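Local coordinates for GDSL-like protein (Roseburia intestinalis L1-82, PDB 6HFZ) that removes acetyl groups from acetylated mannans, as a two-domain carbohydrate esterase whose hydrolase domain belongs to the GDSL/SGNH family, at residues R126-S131 with P135-V140; I105-N110 with E122-K127; Y18-V23 with T207-K212; S171-E176 with A200-V205. One frame throughout, in Å; residues are numbered along the deposited sequence.

Contact 1 (R126-S131 with P135-V140); sequences RKVYTS and PAVLLV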
loop_
_atom_site.group_PDB
_atom_site.type_symbol
_atom_site.label_atom_id
_atom_site.label_comp_id
_atom_site.label_asym_id
_atom_site.label_seq_id
_atom_site.Cartn_x
_atom_site.Cartn_y
_atom_site.Cartn_z
ATOM N N ARG A 126 4.461 8.976 -8.526
ATOM C CA ARG A 126 5.226 9.172 -9.784
ATOM C C ARG A 126 5.156 7.915 -10.661
ATOM O O ARG A 126 4.894 8.010 -11.867
ATOM C CB ARG A 126 6.663 9.595 -9.510
ATOM C CG ARG A 126 6.775 10.997 -8.934
ATOM C CD ARG A 126 8.192 11.368 -8.621
ATOM N NE ARG A 126 8.959 11.478 -9.857
ATOM C CZ ARG A 126 9.139 12.610 -10.536
ATOM N NH1 ARG A 126 8.509 13.717 -10.177
ATOM N NH2 ARG A 126 9.998 12.620 -11.555
ATOM N N LYS A 127 5.402 6.731 -10.085
ATOM C CA LYS A 127 5.444 5.505 -10.875
ATOM C C LYS A 127 4.084 5.248 -11.527
ATOM O O LYS A 127 3.984 4.806 -12.651
ATOM C CB LYS A 127 5.890 4.327 -10.006
ATOM C CG LYS A 127 5.775 2.930 -10.628
ATOM C CD LYS A 127 6.422 1.827 -9.842
ATOM C CE LYS A 127 7.927 1.875 -9.893
ATOM N NZ LYS A 127 8.570 1.111 -8.792
ATOM N N VAL A 128 3.001 5.374 -10.746
ATOM C CA VAL A 128 1.675 5.076 -11.304
ATOM C C VAL A 128 1.284 6.124 -12.352
ATOM O O VAL A 128 0.764 5.787 -13.428
ATOM C CB VAL A 128 0.630 4.931 -10.179
ATOM C CG1 VAL A 128 -0.776 4.831 -10.730
ATOM C CG2 VAL A 128 0.942 3.761 -9.251
ATOM N N TYR A 129 1.517 7.392 -12.056
ATOM C CA TYR A 129 1.042 8.507 -12.864
ATOM C C TYR A 129 1.753 8.492 -14.231
ATOM O O TYR A 129 1.133 8.778 -15.242
ATOM C CB TYR A 129 1.268 9.820 -12.129
ATOM C CG TYR A 129 0.746 11.074 -12.793
ATOM C CD1 TYR A 129 -0.615 11.346 -12.885
ATOM C CD2 TYR A 129 1.615 11.971 -13.392
ATOM C CE1 TYR A 129 -1.077 12.524 -13.463
ATOM C CE2 TYR A 129 1.164 13.161 -13.961
ATOM C CZ TYR A 129 -0.187 13.435 -13.996
ATOM O OH TYR A 129 -0.647 14.622 -14.511
ATOM N N THR A 130 3.035 8.119 -14.243
ATOM C CA THR A 130 3.807 8.091 -15.515
ATOM C C THR A 130 3.815 6.714 -16.185
ATOM O O THR A 130 4.484 6.522 -17.260
ATOM C CB THR A 130 5.227 8.615 -15.305
ATOM O OG1 THR A 130 5.888 7.664 -14.471
ATOM C CG2 THR A 130 5.232 9.996 -14.696
ATOM N N SER A 131 3.071 5.746 -15.670
ATOM C CA SER A 131 3.029 4.400 -16.281
ATOM C C SER A 131 2.384 4.437 -17.678
ATOM O O SER A 131 1.750 5.430 -18.086
ATOM C CB SER A 131 2.324 3.416 -15.396
ATOM O OG SER A 131 0.961 3.768 -15.215
ATOM N N PRO A 135 -2.938 6.358 -16.259
ATOM C CA PRO A 135 -4.223 6.284 -15.568
ATOM C C PRO A 135 -4.619 7.574 -14.836
ATOM O O PRO A 135 -3.781 8.307 -14.383
ATOM C CB PRO A 135 -4.005 5.172 -14.541
ATOM C CG PRO A 135 -2.537 5.252 -14.261
ATOM C CD PRO A 135 -1.915 5.514 -15.617
ATOM N N ALA A 136 -5.930 7.831 -14.781
ATOM C CA ALA A 136 -6.487 8.779 -13.842
ATOM C C ALA A 136 -6.204 8.251 -12.435
ATOM O O ALA A 136 -6.376 7.053 -12.174
ATOM C CB ALA A 136 -7.967 8.943 -14.052
ATOM N N VAL A 137 -5.723 9.145 -11.579
ATOM C CA VAL A 137 -5.372 8.795 -10.200
ATOM C C VAL A 137 -6.202 9.668 -9.260
ATOM O O VAL A 137 -6.299 10.880 -9.464
ATOM C CB VAL A 137 -3.875 8.998 -9.951
ATOM C CG1 VAL A 137 -3.484 8.741 -8.492
ATOM C CG2 VAL A 137 -3.016 8.147 -10.874
ATOM N N LEU A 138 -6.829 9.029 -8.262
ATOM C CA LEU A 138 -7.561 9.702 -7.199
ATOM C C LEU A 138 -6.991 9.230 -5.854
ATOM O O LEU A 138 -6.932 7.991 -5.601
ATOM C CB LEU A 138 -9.043 9.347 -7.323
ATOM C CG LEU A 138 -9.942 9.762 -6.162
ATOM C CD1 LEU A 138 -10.007 11.268 -6.111
ATOM C CD2 LEU A 138 -11.323 9.139 -6.329
ATOM N N LEU A 139 -6.591 10.170 -5.003
ATOM C CA LEU A 139 -6.069 9.804 -3.689
ATOM C C LEU A 139 -7.246 9.731 -2.716
ATOM O O LEU A 139 -8.174 10.580 -2.751
ATOM C CB LEU A 139 -5.012 10.811 -3.227
ATOM C CG LEU A 139 -3.862 11.084 -4.188
ATOM C CD1 LEU A 139 -2.811 11.922 -3.525
ATOM C CD2 LEU A 139 -3.206 9.816 -4.703
ATOM N N VAL A 140 -7.260 8.690 -1.875
ATOM C CA VAL A 140 -8.290 8.596 -0.867
ATOM C C VAL A 140 -7.632 8.545 0.518
ATOM O O VAL A 140 -6.729 7.753 0.777
ATOM C CB VAL A 140 -9.188 7.363 -1.115
ATOM C CG1 VAL A 140 -10.108 7.077 0.063
ATOM C CG2 VAL A 140 -10.011 7.500 -2.394
#

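Contact 2 (I105-N110 with E122-K127); sequences IEFSVN and EGLVRK. With ACT (acetate ion), chain E.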
loop_
_atom_site.group_PDB
_atom_site.type_symbol
_atom_site.label_atom_id
_atom_site.label_comp_id
_atom_site.label_asym_id
_atom_site.label_seq_id
_atom_site.Cartn_x
_atom_site.Cartn_y
_atom_site.Cartn_z
ATOM N N ILE A 105 -5.513 5.406 -4.814
ATOM C CA ILE A 105 -4.417 5.130 -3.951
ATOM C C ILE A 105 -4.830 5.457 -2.508
ATOM O O ILE A 105 -5.240 6.561 -2.222
ATOM C CB ILE A 105 -3.168 5.914 -4.374
ATOM C CG1 ILE A 105 -2.658 5.508 -5.753
ATOM C CG2 ILE A 105 -2.090 5.755 -3.320
ATOM C CD1 ILE A 105 -1.547 6.347 -6.241
ATOM N N GLU A 106 -4.697 4.489 -1.598
ATOM C CA GLU A 106 -5.321 4.571 -0.282
ATOM C C GLU A 106 -4.372 4.005 0.779
ATOM O O GLU A 106 -4.442 2.797 1.104
ATOM C CB GLU A 106 -6.635 3.791 -0.361
ATOM C CG GLU A 106 -7.544 3.869 0.849
ATOM C CD GLU A 106 -7.160 3.035 2.053
ATOM O OE1 GLU A 106 -6.824 3.671 3.102
ATOM O OE2 GLU A 106 -7.135 1.763 1.945
ATOM N N PHE A 107 -3.500 4.875 1.313
ATOM C CA PHE A 107 -2.466 4.465 2.270
ATOM C C PHE A 107 -2.397 5.411 3.483
ATOM O O PHE A 107 -1.466 5.336 4.273
ATOM C CB PHE A 107 -1.090 4.380 1.593
ATOM C CG PHE A 107 -0.878 3.157 0.744
ATOM C CD1 PHE A 107 -0.897 1.879 1.319
ATOM C CD2 PHE A 107 -0.723 3.258 -0.627
ATOM C CE1 PHE A 107 -0.660 0.746 0.546
ATOM C CE2 PHE A 107 -0.592 2.108 -1.405
ATOM C CZ PHE A 107 -0.511 0.866 -0.817
ATOM N N SER A 108 -3.340 6.363 3.595
ATOM C CA SER A 108 -3.234 7.422 4.621
ATOM C C SER A 108 -3.505 6.958 6.064
ATOM O O SER A 108 -3.256 7.770 6.988
ATOM C CB SER A 108 -4.096 8.634 4.241
ATOM O OG SER A 108 -3.774 9.047 2.914
ATOM N N VAL A 109 -3.948 5.700 6.310
ATOM C CA VAL A 109 -3.970 5.179 7.674
ATOM C C VAL A 109 -3.087 3.931 7.776
ATOM O O VAL A 109 -3.237 3.096 8.727
ATOM C CB VAL A 109 -5.390 4.899 8.183
ATOM C CG1 VAL A 109 -6.159 6.205 8.413
ATOM C CG2 VAL A 109 -6.191 3.970 7.282
ATOM N N ASN A 110 -2.162 3.778 6.839
ATOM C CA ASN A 110 -1.148 2.732 6.899
ATOM C C ASN A 110 0.229 3.379 7.079
ATOM O O ASN A 110 0.954 3.085 8.042
ATOM C CB ASN A 110 -1.152 1.861 5.639
ATOM C CG ASN A 110 -2.338 0.927 5.582
ATOM O OD1 ASN A 110 -3.330 1.222 4.911
ATOM N ND2 ASN A 110 -2.285 -0.147 6.371
ATOM N N GLU A 122 5.490 9.572 -2.665
ATOM C CA GLU A 122 5.849 10.300 -3.871
ATOM C C GLU A 122 6.363 9.329 -4.957
ATOM O O GLU A 122 5.939 9.439 -6.125
ATOM C CB GLU A 122 6.875 11.409 -3.621
ATOM C CG GLU A 122 7.198 12.124 -4.914
ATOM C CD GLU A 122 7.894 13.465 -4.767
ATOM O OE1 GLU A 122 7.543 14.406 -5.552
ATOM O OE2 GLU A 122 8.702 13.591 -3.866
ATOM N N GLY A 123 7.246 8.391 -4.582
ATOM C CA GLY A 123 7.715 7.366 -5.499
ATOM C C GLY A 123 6.579 6.574 -6.100
ATOM O O GLY A 123 6.563 6.336 -7.296
ATOM N N LEU A 124 5.607 6.169 -5.254
ATOM C CA LEU A 124 4.461 5.406 -5.737
ATOM C C LEU A 124 3.637 6.233 -6.722
ATOM O O LEU A 124 3.266 5.736 -7.855
ATOM C CB LEU A 124 3.603 4.971 -4.543
ATOM C CG LEU A 124 2.275 4.329 -4.950
ATOM C CD1 LEU A 124 2.481 3.032 -5.747
ATOM C CD2 LEU A 124 1.396 4.082 -3.718
ATOM N N VAL A 125 3.306 7.473 -6.340
ATOM C CA VAL A 125 2.493 8.342 -7.187
ATOM C C VAL A 125 3.190 8.562 -8.553
ATOM O O VAL A 125 2.545 8.488 -9.622
ATOM C CB VAL A 125 2.132 9.668 -6.478
ATOM C CG1 VAL A 125 1.551 10.698 -7.439
ATOM C CG2 VAL A 125 1.209 9.452 -5.293
ATOM N N ARG A 126 4.461 8.976 -8.526
ATOM C CA ARG A 126 5.226 9.172 -9.784
ATOM C C ARG A 126 5.156 7.915 -10.661
ATOM O O ARG A 126 4.894 8.010 -11.867
ATOM C CB ARG A 126 6.663 9.595 -9.510
ATOM C CG ARG A 126 6.775 10.997 -8.934
ATOM C CD ARG A 126 8.192 11.368 -8.621
ATOM N NE ARG A 126 8.959 11.478 -9.857
ATOM C CZ ARG A 126 9.139 12.610 -10.536
ATOM N NH1 ARG A 126 8.509 13.717 -10.177
ATOM N NH2 ARG A 126 9.998 12.620 -11.555
ATOM N N LYS A 127 5.402 6.731 -10.085
ATOM C CA LYS A 127 5.444 5.505 -10.875
ATOM C C LYS A 127 4.084 5.248 -11.527
ATOM O O LYS A 127 3.984 4.806 -12.651
ATOM C CB LYS A 127 5.890 4.327 -10.006
ATOM C CG LYS A 127 5.775 2.930 -10.628
ATOM C CD LYS A 127 6.422 1.827 -9.842
ATOM C CE LYS A 127 7.927 1.875 -9.893
ATOM N NZ LYS A 127 8.570 1.111 -8.792
HETATM C C ACT E . -4.790 -1.789 7.638
HETATM O O ACT E . -4.962 -2.535 8.651
HETATM O OXT ACT E . -4.122 -2.125 6.656
HETATM C CH3 ACT E . -5.390 -0.421 7.571
#

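Contact 3 (Y18-V23 with T207-K212); sequences YRLKKV and TYFLDK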
loop_
_atom_site.group_PDB
_atom_site.type_symbol
_atom_site.label_atom_id
_atom_site.label_comp_id
_atom_site.label_asym_id
_atom_site.label_seq_id
_atom_site.Cartn_x
_atom_site.Cartn_y
_atom_site.Cartn_z
ATOM N N TYR A 18 -8.432 16.448 -16.023
ATOM C CA TYR A 18 -8.234 16.036 -17.409
ATOM C C TYR A 18 -8.348 14.515 -17.581
ATOM O O TYR A 18 -9.132 14.029 -18.412
ATOM C CB TYR A 18 -6.894 16.579 -17.901
ATOM C CG TYR A 18 -6.551 16.168 -19.310
ATOM C CD1 TYR A 18 -7.264 16.657 -20.392
ATOM C CD2 TYR A 18 -5.525 15.274 -19.554
ATOM C CE1 TYR A 18 -6.941 16.289 -21.688
ATOM C CE2 TYR A 18 -5.197 14.881 -20.837
ATOM C CZ TYR A 18 -5.905 15.396 -21.905
ATOM O OH TYR A 18 -5.566 15.019 -23.161
ATOM N N ARG A 19 -7.508 13.734 -16.884
ATOM C CA ARG A 19 -7.475 12.291 -17.118
ATOM C C ARG A 19 -8.790 11.636 -16.698
ATOM O O ARG A 19 -9.340 10.763 -17.366
ATOM C CB ARG A 19 -6.331 11.648 -16.323
ATOM C CG ARG A 19 -4.953 11.912 -16.899
ATOM C CD ARG A 19 -3.907 11.070 -16.191
ATOM N NE ARG A 19 -2.562 11.422 -16.620
ATOM C CZ ARG A 19 -1.481 10.702 -16.343
ATOM N NH1 ARG A 19 -1.603 9.581 -15.647
ATOM N NH2 ARG A 19 -0.294 11.121 -16.756
ATOM N N LEU A 20 -9.299 12.060 -15.533
ATOM C CA LEU A 20 -10.512 11.458 -15.022
ATOM C C LEU A 20 -11.688 11.728 -15.986
ATOM O O LEU A 20 -12.502 10.841 -16.269
ATOM C CB LEU A 20 -10.735 12.044 -13.625
ATOM C CG LEU A 20 -11.955 11.547 -12.884
ATOM C CD1 LEU A 20 -12.106 10.023 -12.991
ATOM C CD2 LEU A 20 -11.851 11.974 -11.423
ATOM N N LYS A 21 -11.713 12.928 -16.576
ATOM C CA LYS A 21 -12.804 13.264 -17.471
ATOM C C LYS A 21 -12.612 12.495 -18.788
ATOM O O LYS A 21 -13.593 12.083 -19.384
ATOM C CB LYS A 21 -12.900 14.773 -17.679
ATOM C CG LYS A 21 -13.667 15.512 -16.586
ATOM C CD LYS A 21 -13.463 17.006 -16.644
ATOM C CE LYS A 21 -14.450 17.790 -15.810
ATOM N NZ LYS A 21 -14.260 19.254 -15.996
ATOM N N LYS A 22 -11.360 12.277 -19.210
ATOM C CA LYS A 22 -11.108 11.460 -20.405
ATOM C C LYS A 22 -11.614 10.032 -20.184
ATOM O O LYS A 22 -12.202 9.424 -21.065
ATOM C CB LYS A 22 -9.627 11.462 -20.766
ATOM C CG LYS A 22 -9.171 12.606 -21.661
ATOM C CD LYS A 22 -7.782 12.392 -22.300
ATOM C CE LYS A 22 -7.471 10.952 -22.685
ATOM N NZ LYS A 22 -6.222 10.823 -23.477
ATOM N N VAL A 23 -11.448 9.479 -18.976
ATOM C CA VAL A 23 -11.930 8.138 -18.702
ATOM C C VAL A 23 -13.458 8.086 -18.789
ATOM O O VAL A 23 -14.024 7.150 -19.374
ATOM C CB VAL A 23 -11.436 7.617 -17.336
ATOM C CG1 VAL A 23 -12.080 6.283 -16.998
ATOM C CG2 VAL A 23 -9.916 7.523 -17.333
ATOM N N THR A 207 -18.046 8.771 -4.242
ATOM C CA THR A 207 -18.999 8.850 -5.391
ATOM C C THR A 207 -19.593 10.278 -5.497
ATOM O O THR A 207 -19.910 10.724 -6.596
ATOM C CB THR A 207 -20.018 7.708 -5.373
ATOM O OG1 THR A 207 -20.829 7.805 -4.210
ATOM C CG2 THR A 207 -19.402 6.325 -5.398
ATOM N N TYR A 208 -19.769 10.989 -4.367
ATOM C CA TYR A 208 -20.159 12.398 -4.384
ATOM C C TYR A 208 -19.255 13.188 -5.341
ATOM O O TYR A 208 -19.709 13.960 -6.221
ATOM C CB TYR A 208 -20.072 13.009 -2.985
ATOM C CG TYR A 208 -20.394 14.473 -2.992
ATOM C CD1 TYR A 208 -21.721 14.864 -2.911
ATOM C CD2 TYR A 208 -19.425 15.459 -3.086
ATOM C CE1 TYR A 208 -22.074 16.198 -2.938
ATOM C CE2 TYR A 208 -19.768 16.805 -3.108
ATOM C CZ TYR A 208 -21.102 17.163 -3.054
ATOM O OH TYR A 208 -21.531 18.453 -3.066
ATOM N N PHE A 209 -17.942 12.959 -5.213
ATOM C CA PHE A 209 -16.958 13.658 -6.004
ATOM C C PHE A 209 -17.036 13.174 -7.457
ATOM O O PHE A 209 -17.030 14.002 -8.363
ATOM C CB PHE A 209 -15.552 13.463 -5.420
ATOM C CG PHE A 209 -14.443 14.050 -6.255
ATOM C CD1 PHE A 209 -14.258 15.424 -6.288
ATOM C CD2 PHE A 209 -13.617 13.239 -7.008
ATOM C CE1 PHE A 209 -13.261 15.978 -7.074
ATOM C CE2 PHE A 209 -12.606 13.795 -7.779
ATOM C CZ PHE A 209 -12.412 15.154 -7.773
ATOM N N LEU A 210 -17.112 11.843 -7.668
ATOM C CA LEU A 210 -17.111 11.294 -9.049
ATOM C C LEU A 210 -18.331 11.892 -9.780
ATOM O O LEU A 210 -18.245 12.337 -10.906
ATOM C CB LEU A 210 -17.143 9.763 -9.031
ATOM C CG LEU A 210 -15.853 9.106 -8.555
ATOM C CD1 LEU A 210 -15.950 7.611 -8.615
ATOM C CD2 LEU A 210 -14.676 9.616 -9.370
ATOM N N ASP A 211 -19.455 11.991 -9.064
ATOM C CA ASP A 211 -20.702 12.552 -9.699
ATOM C C ASP A 211 -20.494 14.033 -10.057
ATOM O O ASP A 211 -20.956 14.507 -11.101
ATOM C CB ASP A 211 -21.915 12.305 -8.795
ATOM C CG ASP A 211 -22.576 10.961 -9.048
ATOM O OD1 ASP A 211 -22.674 10.558 -10.227
ATOM O OD2 ASP A 211 -22.988 10.328 -8.093
ATOM N N LYS A 212 -19.844 14.802 -9.182
ATOM C CA LYS A 212 -19.571 16.199 -9.427
ATOM C C LYS A 212 -18.676 16.342 -10.668
ATOM O O LYS A 212 -18.888 17.215 -11.533
ATOM C CB LYS A 212 -18.944 16.874 -8.202
ATOM C CG LYS A 212 -18.509 18.309 -8.460
ATOM C CD LYS A 212 -17.633 18.905 -7.406
ATOM C CE LYS A 212 -18.390 19.111 -6.121
ATOM N NZ LYS A 212 -19.354 20.222 -6.248
#

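Contact 4 (S171-E176 with A200-V205); sequences STIYPE and ALVASV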
loop_
_atom_site.group_PDB
_atom_site.type_symbol
_atom_site.label_atom_id
_atom_site.label_comp_id
_atom_site.label_asym_id
_atom_site.label_seq_id
_atom_site.Cartn_x
_atom_site.Cartn_y
_atom_site.Cartn_z
ATOM N N SER A 171 -12.222 14.956 7.154
ATOM C CA SER A 171 -13.031 16.196 7.065
ATOM C C SER A 171 -14.512 15.950 6.740
ATOM O O SER A 171 -15.269 16.946 6.520
ATOM C CB SER A 171 -12.392 17.114 6.068
ATOM O OG SER A 171 -12.189 16.441 4.846
ATOM N N THR A 172 -14.972 14.680 6.746
ATOM C CA THR A 172 -16.366 14.354 6.457
ATOM C C THR A 172 -16.983 13.422 7.515
ATOM O O THR A 172 -17.942 13.832 8.185
ATOM C CB THR A 172 -16.507 13.699 5.093
ATOM O OG1 THR A 172 -15.533 12.647 5.015
ATOM C CG2 THR A 172 -16.348 14.686 3.968
ATOM N N ILE A 173 -16.468 12.196 7.662
ATOM C CA ILE A 173 -17.013 11.222 8.618
ATOM C C ILE A 173 -16.578 11.540 10.061
ATOM O O ILE A 173 -17.376 11.528 10.992
ATOM C CB ILE A 173 -16.615 9.791 8.219
ATOM C CG1 ILE A 173 -17.046 9.479 6.779
ATOM C CG2 ILE A 173 -17.197 8.799 9.198
ATOM C CD1 ILE A 173 -16.745 8.045 6.372
ATOM N N TYR A 174 -15.278 11.731 10.261
ATOM C CA TYR A 174 -14.727 11.970 11.619
ATOM C C TYR A 174 -15.433 13.144 12.283
ATOM O O TYR A 174 -15.773 13.020 13.459
ATOM C CB TYR A 174 -13.202 12.117 11.623
ATOM C CG TYR A 174 -12.648 12.504 12.967
ATOM C CD1 TYR A 174 -12.571 11.625 14.046
ATOM C CD2 TYR A 174 -12.282 13.821 13.177
ATOM C CE1 TYR A 174 -12.139 12.066 15.298
ATOM C CE2 TYR A 174 -11.802 14.259 14.393
ATOM C CZ TYR A 174 -11.709 13.379 15.463
ATOM O OH TYR A 174 -11.236 13.860 16.677
ATOM N N PRO A 175 -15.686 14.295 11.615
ATOM C CA PRO A 175 -16.443 15.391 12.251
ATOM C C PRO A 175 -17.779 14.976 12.871
ATOM O O PRO A 175 -18.098 15.457 13.989
ATOM C CB PRO A 175 -16.655 16.404 11.113
ATOM C CG PRO A 175 -15.408 16.166 10.241
ATOM C CD PRO A 175 -15.173 14.662 10.291
ATOM N N GLU A 176 -18.503 14.030 12.221
ATOM C CA GLU A 176 -19.779 13.538 12.775
ATOM C C GLU A 176 -19.528 12.609 13.974
ATOM O O GLU A 176 -20.292 12.624 14.963
ATOM C CB GLU A 176 -20.662 12.952 11.661
ATOM C CG GLU A 176 -21.173 14.022 10.702
ATOM C CD GLU A 176 -22.082 15.037 11.390
ATOM O OE1 GLU A 176 -23.221 14.682 11.668
ATOM O OE2 GLU A 176 -21.618 16.127 11.773
ATOM N N ALA A 200 -19.952 1.827 3.287
ATOM C CA ALA A 200 -20.932 2.544 2.440
ATOM C C ALA A 200 -20.726 4.067 2.557
ATOM O O ALA A 200 -20.763 4.773 1.536
ATOM C CB ALA A 200 -22.344 2.147 2.803
ATOM N N LEU A 201 -20.435 4.564 3.767
ATOM C CA LEU A 201 -20.145 6.029 3.996
ATOM C C LEU A 201 -18.872 6.438 3.240
ATOM O O LEU A 201 -18.815 7.504 2.587
ATOM C CB LEU A 201 -19.978 6.264 5.501
ATOM C CG LEU A 201 -20.763 7.380 6.174
ATOM C CD1 LEU A 201 -22.029 7.749 5.429
ATOM C CD2 LEU A 201 -21.058 7.009 7.612
ATOM N N VAL A 202 -17.842 5.597 3.264
ATOM C CA VAL A 202 -16.580 5.936 2.613
ATOM C C VAL A 202 -16.817 6.062 1.103
ATOM O O VAL A 202 -16.352 7.020 0.439
ATOM C CB VAL A 202 -15.434 4.961 2.958
ATOM C CG1 VAL A 202 -14.239 5.066 2.020
ATOM C CG2 VAL A 202 -15.005 5.141 4.411
ATOM N N ALA A 203 -17.524 5.071 0.548
ATOM C CA ALA A 203 -17.833 5.059 -0.854
ATOM C C ALA A 203 -18.680 6.283 -1.185
ATOM O O ALA A 203 -18.553 6.807 -2.238
ATOM C CB ALA A 203 -18.528 3.774 -1.222
ATOM N N SER A 204 -19.632 6.637 -0.313
ATOM C CA SER A 204 -20.535 7.764 -0.616
ATOM C C SER A 204 -19.727 9.061 -0.771
ATOM O O SER A 204 -20.067 9.908 -1.582
ATOM C CB SER A 204 -21.628 7.916 0.434
ATOM O OG SER A 204 -21.096 8.435 1.646
ATOM N N VAL A 205 -18.638 9.205 0.006
ATOM C CA VAL A 205 -17.833 10.412 -0.077
ATOM C C VAL A 205 -17.137 10.428 -1.450
ATOM O O VAL A 205 -17.052 11.460 -2.092
ATOM C CB VAL A 205 -16.849 10.540 1.104
ATOM C CG1 VAL A 205 -15.875 11.670 0.868
ATOM C CG2 VAL A 205 -17.551 10.681 2.465
#

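Contact 1 (R126-S131 with P135-V140)
Pro135 lays the CG-CD side of its ring over the C-terminal end of helix 115-129, covering Val128 and Ser131. Ring atom CG comes 3.4 Å from the carbonyl oxygen of Val128, while CD lies 3.4 Å from Ser131 OG. That same oxygen, Val128 O, is gripped by both donors of Ser131 from one face of its plane: OG at 2.7 Å and, more loosely, the backbone N at 3.2 Å. The hydroxyl can bend back to it because OG sits between the backbone N and the carbonyl carbon (chi1 64°), and it arrives tilted 23° from the carbonyl plane. Val128 O would probably keep just the longer backbone bond on this side if an alanine stood at Ser131, and a small gap would open against Pro135 CD. Deeper in, Val128 CG1 touches the proline CG, the two side chains crossing nearly at right angles, and also meets Val137 CG2 at 4.0 Å. The edge of the Tyr129 ring also borders this methyl, CD1 lying 4.5 Å from Val137 CG2. Arg19 of helix 18-28 ties the two segments together from outside, its NH1 bonding to both Tyr129 O and Pro135 O. Helix 115-129 thus ends in a short turn that feeds straight into strand 136-141, the closing step of the beta-alpha-beta unit that starts at strand 102-106 in the SGNH-hydrolase fold.

Contact 2 (I105-N110 with E122-K127)
Asn110 ND2 donates a short, nearly straight bond to OXT of a bound acetate ion (2.7 Å, N-H...O angle 165°), probably from the crystallisation liquor. Together with Ser41 N and Gly81 N, which also bond the ion, this amide is consistent with the oxyanion hole of SGNH hydrolases; His193 NE2, of the probable catalytic histidine, is a further partner. The turn carrying Asn110 is braced by the bond from its N to Phe107 O, 3.1 Å long. Replacing Asn110 by alanine would probably cost the ion its amide donor, leaving the hold to the two backbone N-H groups and the histidine. Behind this site, the end of strand 102-106 packs on helix 115-129, the first half of a beta-alpha-beta crossover, through apolar groups alone. Leu124 carries most of the helix side of the contact: it meets Ile105 tip to tip, CD2 lying 3.9 Å from CG2 of the isoleucine. The same methyl comes close to the Phe107 ring, the two side chains crossing at about a right angle. Val88 and Ser84 of helix 84-96 border Leu124 and Phe107 respectively. The tightest approach of the interface is between Leu124 CD2 and Phe107 CE2, at 3.6 Å; Ile105 CD1 reaches Val125 CG2 at 4.3 Å.

Contact 3 (Y18-V23 with T207-K212)
Two helices on one face of the central beta-sheet, 18-28 near the start of the hydrolase domain and 196-215 near its end, meet here through a single leucine. Leu20 points toward the opposite helix, and its CD2 does the touching. That methyl lies 4.1 Å from CE2 of Phe209 and 4.2 Å from CD2 of Leu210, resting between two consecutive residues of the partner helix. The CB bonds of Phe209 and Leu210 do not aim at helix 18-28, but their longer side chains carry their ends to it. For Phe209 this follows from CG standing anti to the backbone N (chi1 174°), which sends the ring outward from its own helix and brings CE2 near Leu20; the leucine approaches that ring obliquely. The backbones stay well separated, the CA atoms of Leu20 and Leu210 being 8.9 Å apart, and the summed buried area is a modest 87 Å². In the layered alpha/beta/alpha architecture of SGNH hydrolases this is helix-to-helix packing within one outer layer: Phe209 bears on Leu138 of strand 136-141, and Trp62 and Trp63 of helix 55-66 adjoin Leu210 and Leu20 respectively. Polar residues occupy other sides of the helices, where Arg19 NE forms a salt bridge with Glu223 and Lys212 NZ one with Glu8.

Contact 4 (S171-E176 with A200-V205)
Ile173 gives up the most surface, followed by Val205 and Thr172, and these three side chains define how the start of helix 173-178 seats on helix 196-215. Ile173 reaches across with the tip of its longer branch: CD1 lies 3.8 Å from Leu201 CB and 3.9 Å from Val202 CG2. CG1 stands anti to the carbonyl carbon (chi1 -55°), and the extended chain beyond it delivers CD1 to this pair of neighbouring residues, crossing Val202 at about a right angle. Val205, one helical turn on from Leu201, instead receives Thr172. The two side chains meet tip to tip, with Thr172 OG1 3.8 Å from Val205 CG2. This is an apolar touch for the hydroxyl, whose polar partner is Ser168 O. Within helix 196-215, Leu201 O accepts both the helical bond from Val205 N, 3.1 Å, and a short one from Ser204 OG, 2.6 Å, which reach it from the same face of its plane. The serine hydroxyl also bonds Tyr7 OH, while Tyr3 and Ile5 from the N-terminal segment lie against Leu201. The contact fastens the short helix 173-178 to helix 196-215, the long helix that follows His193, the probable catalytic histidine, in this SGNH-hydrolase domain.

Contacts 1 and 2 are the two halves of one beta-alpha-beta unit: they share Arg126 and Lys127 on helix 115-129, their centres are about 9 Å apart, and adjacent strands join them through the probable bonds from Val140 N to Ile105 O (3.0 Å) and from Ile105 N to Leu138 O (3.1 Å). Contact 3 meets contact 1 directly, Ala136 CB packing 3.7 Å from Leu20 N; their centres are about 14 Å apart. Contact 4 shares helix 196-215 with contact 3, at about 18 Å between centres. Only contact 2 carries a residue that binds the acetate, whose other donors include His193, just before the helix used by contacts 3 and 4.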